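Local coordinates for LPXTG-motif cell wall anchor domain protein (Mobiluncus mulieris, PDB 5U5O), which probably serves as a giant cell-wall-anchored adhesin, of which this piece comprises two Ig-like domains with internal disulfide, isopeptide and ester cross-links, at residues 121-126 against 151-156. Residues are numbered along the deposited sequence; the frame is centred on the assembly and turned at random.
Sequences VVYEQL and KHNDPQ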
ATOM      1  N   VAL A 121       7.866   0.627  10.112  1.00 15.99           N
ATOM      2  CA  VAL A 121       8.794   0.007  11.054  1.00 16.28           C
ATOM      3  C   VAL A 121       8.539   0.540  12.459  1.00 15.66           C
ATOM      4  O   VAL A 121       8.250   1.718  12.639  1.00 17.06           O
ATOM      5  CB  VAL A 121      10.268   0.188  10.587  1.00 16.86           C
ATOM      6  CG1 VAL A 121      10.649   1.665  10.584  1.00 17.09           C
ATOM      7  CG2 VAL A 121      11.232  -0.658  11.419  1.00 17.47           C
ATOM      8  N   VAL A 122       8.687  -0.355  13.436  1.00 14.56           N
ATOM      9  CA  VAL A 122       8.556  -0.058  14.862  1.00 13.81           C
ATOM     10  C   VAL A 122       9.959   0.160  15.459  1.00 14.23           C
ATOM     11  O   VAL A 122      10.900  -0.604  15.167  1.00 16.35           O
ATOM     12  CB  VAL A 122       7.915  -1.234  15.591  1.00 13.22           C
ATOM     13  CG1 VAL A 122       7.962  -1.064  17.105  1.00 12.14           C
ATOM     14  CG2 VAL A 122       6.478  -1.371  15.117  1.00 12.81           C
ATOM     15  N   TYR A 123      10.102   1.242  16.216  1.00 14.34           N
ATOM     16  CA  TYR A 123      11.290   1.550  17.034  1.00 16.08           C
ATOM     17  C   TYR A 123      10.879   1.349  18.483  1.00 14.97           C
ATOM     18  O   TYR A 123       9.710   1.543  18.842  1.00 16.04           O
ATOM     19  CB  TYR A 123      11.666   3.006  16.795  1.00 16.49           C
ATOM     20  CG  TYR A 123      12.536   3.270  15.565  1.00 17.21           C
ATOM     21  CD1 TYR A 123      12.563   2.406  14.462  1.00 19.11           C
ATOM     22  CD2 TYR A 123      13.367   4.394  15.532  1.00 19.15           C
ATOM     23  CE1 TYR A 123      13.382   2.661  13.365  1.00 19.07           C
ATOM     24  CE2 TYR A 123      14.179   4.656  14.439  1.00 20.72           C
ATOM     25  CZ  TYR A 123      14.184   3.788  13.363  1.00 21.70           C
ATOM     26  OH  TYR A 123      14.998   4.067  12.290  1.00 25.62           O
ATOM     27  N   GLU A 124      11.846   0.964  19.334  1.00 15.02           N
ATOM     28  CA  GLU A 124      11.568   0.700  20.755  1.00 14.63           C
ATOM     29  C   GLU A 124      12.737   1.177  21.607  1.00 14.43           C
ATOM     30  O   GLU A 124      13.915   1.094  21.184  1.00 15.90           O
ATOM     31  CB  GLU A 124      11.360  -0.794  21.021  1.00 13.34           C
ATOM     32  CG  GLU A 124      10.683  -1.119  22.348  1.00 11.39           C
ATOM     33  CD  GLU A 124       9.167  -0.937  22.299  1.00 13.53           C
ATOM     34  OE1 GLU A 124       8.592  -0.823  21.191  1.00 15.28           O
ATOM     35  OE2 GLU A 124       8.564  -0.867  23.383  1.00 14.64           O
ATOM     36  N   GLN A 125      12.427   1.700  22.782  1.00 14.48           N
ATOM     37  CA  GLN A 125      13.467   2.036  23.763  1.00 14.37           C
ATOM     38  C   GLN A 125      13.110   1.459  25.115  1.00 12.60           C
ATOM     39  O   GLN A 125      11.911   1.350  25.494  1.00 14.53           O
ATOM     40  CB  GLN A 125      13.683   3.545  23.864  1.00 14.53           C
ATOM     41  CG  GLN A 125      13.919   4.242  22.527  1.00 14.39           C
ATOM     42  CD  GLN A 125      12.606   4.521  21.778  1.00 14.54           C
ATOM     43  OE1 GLN A 125      11.638   4.968  22.378  1.00 16.01           O
ATOM     44  NE2 GLN A 125      12.571   4.226  20.478  1.00 15.93           N
ATOM     45  N   LEU A 126      14.174   1.136  25.866  1.00 12.30           N
ATOM     46  CA  LEU A 126      14.074   0.580  27.206  1.00 12.12           C
ATOM     47  C   LEU A 126      14.771   1.509  28.181  1.00 12.88           C
ATOM     48  O   LEU A 126      15.961   1.805  27.984  1.00 14.37           O
ATOM     49  CB  LEU A 126      14.750  -0.796  27.238  1.00 12.26           C
ATOM     50  CG  LEU A 126      14.843  -1.525  28.578  1.00 11.74           C
ATOM     51  CD1 LEU A 126      13.461  -1.902  29.088  1.00 11.51           C
ATOM     52  CD2 LEU A 126      15.763  -2.743  28.478  1.00 12.25           C
ATOM     53  N   LYS A 151      18.137   0.574  22.991  1.00 16.41           N
ATOM     54  CA  LYS A 151      17.223   0.958  21.918  1.00 18.10           C
ATOM     55  C   LYS A 151      17.251  -0.090  20.839  1.00 17.01           C
ATOM     56  O   LYS A 151      18.248  -0.795  20.651  1.00 19.50           O
ATOM     57  CB  LYS A 151      17.661   2.273  21.282  1.00 21.93           C
ATOM     58  CG  LYS A 151      17.822   3.451  22.227  1.00 25.54           C
ATOM     59  CD  LYS A 151      18.277   4.711  21.497  1.00 33.58           C
ATOM     60  CE  LYS A 151      19.654   4.554  20.859  1.00 37.93           C
ATOM     61  NZ  LYS A 151      20.220   5.854  20.402  1.00 45.97           N
ATOM     62  N   HIS A 152      16.144  -0.143  20.100  1.00 16.81           N
ATOM     63  CA  HIS A 152      16.027  -0.900  18.871  1.00 16.34           C
ATOM     64  C   HIS A 152      15.415   0.041  17.838  1.00 14.42           C
ATOM     65  O   HIS A 152      14.205  -0.001  17.544  1.00 15.81           O
ATOM     66  CB  HIS A 152      15.201  -2.164  19.090  1.00 16.18           C
ATOM     67  CG  HIS A 152      15.283  -3.153  17.978  1.00 16.33           C
ATOM     68  ND1 HIS A 152      14.664  -2.947  16.764  1.00 17.44           N
ATOM     69  CD2 HIS A 152      15.861  -4.376  17.902  1.00 18.09           C
ATOM     70  CE1 HIS A 152      14.871  -3.990  15.983  1.00 18.66           C
ATOM     71  NE2 HIS A 152      15.595  -4.874  16.648  1.00 18.46           N
ATOM     72  N   ASN A 153      16.256   0.951  17.368  1.00 15.71           N
ATOM     73  CA  ASN A 153      15.887   1.975  16.398  1.00 16.46           C
ATOM     74  C   ASN A 153      16.517   1.599  15.054  1.00 18.28           C
ATOM     75  O   ASN A 153      17.471   2.241  14.576  1.00 22.52           O
ATOM     76  CB  ASN A 153      16.313   3.362  16.883  1.00 16.11           C
ATOM     77  CG  ASN A 153      15.567   3.835  18.132  1.00 16.74           C
ATOM     78  OD1 ASN A 153      14.709   3.144  18.702  1.00 19.54           O
ATOM     79  ND2 ASN A 153      15.892   5.048  18.559  1.00 20.76           N
ATOM     80  N   ASP A 154      16.018   0.496  14.486  1.00 19.04           N
ATOM     81  CA  ASP A 154      16.681  -0.196  13.359  1.00 19.80           C
ATOM     82  C   ASP A 154      15.754  -0.126  12.127  1.00 21.91           C
ATOM     83  O   ASP A 154      14.780  -0.897  12.039  1.00 21.46           O
ATOM     84  CB  ASP A 154      16.973  -1.662  13.745  1.00 21.94           C
ATOM     85  CG  ASP A 154      17.979  -1.801  14.903  1.00 22.17           C
ATOM     86  OD1 ASP A 154      18.822  -0.900  15.113  1.00 23.19           O
ATOM     87  OD2 ASP A 154      17.935  -2.843  15.602  1.00 26.53           O
ATOM     88  N   PRO A 155      16.030   0.810  11.180  1.00 23.14           N
ATOM     89  CA  PRO A 155      15.078   1.026  10.077  1.00 23.47           C
ATOM     90  C   PRO A 155      14.974  -0.141   9.095  1.00 21.22           C
ATOM     91  O   PRO A 155      13.953  -0.272   8.455  1.00 26.21           O
ATOM     92  CB  PRO A 155      15.617   2.277   9.383  1.00 21.64           C
ATOM     93  CG  PRO A 155      17.089   2.218   9.637  1.00 22.34           C
ATOM     94  CD  PRO A 155      17.246   1.631  11.011  1.00 21.74           C
ATOM     95  N   GLN A 156      16.010  -0.979   9.007  1.00 19.32           N
ATOM     96  CA  GLN A 156      16.012  -2.180   8.151  1.00 21.21           C
ATOM     97  C   GLN A 156      15.549  -3.439   8.850  1.00 19.58           C
ATOM     98  O   GLN A 156      15.633  -4.533   8.267  1.00 22.22           O
ATOM     99  CB  GLN A 156      17.410  -2.444   7.583  1.00 20.36           C
ATOM    100  CG  GLN A 156      18.028  -1.245   6.902  1.00 21.56           C
ATOM    101  CD  GLN A 156      19.220  -1.581   6.012  1.00 24.70           C
ATOM    102  OE1 GLN A 156      19.451  -0.889   5.022  1.00 28.23           O
ATOM    103  NE2 GLN A 156      19.995  -2.618   6.366  1.00 24.11           N
TER
HETATM  104  O   HOH W   1      13.612  -1.238  14.598  1.00 24.31           O
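In the Ig-like T-Q ester bond domain, residues 121-126 pair antiparallel with the start of 151-156. Glu124 and His152 form a hydrogen-bonded pair. The bond from His152 N to Glu124 O is nearly straight (171°) and 2.8 Å long. The return bond, from Glu124 N to His152 O, is 3.1 Å, with the donor above the carbonyl plane. Gln125 and Lys151 follow as a non-hydrogen-bonded pair.

Tyr123 CG is anti to the carbonyl carbon (chi1 -84°), which sets the ring against the Asn153 backbone. Asn153 CA sits 3.5 Å from the Tyr123 ring centroid, almost on its normal, a CH-pi contact. Asn153 CB packs over the same face, 3.4 Å from Tyr123 CD2. The phenol tip reaches the Pro155 ring, with Tyr123 OH 3.5 Å from Pro155 CB.

Beyond the paired residues, a water bridges the two segments. It is hydrogen-bonded to Val122 O and accepts from Asp154 N. The His152 ring lies under Asp154 OD2, which is 3.2 Å above its plane. The same water lies in the ring plane at its edge, hydrogen-bonded to His152 ND1 at 3.0 Å.

Further out, Tyr51 of strand 43-52 meets the Tyr123 ring edge-to-face. On that same strand, Gln49 OE1 takes a hydrogen bond from Gln125 NE2.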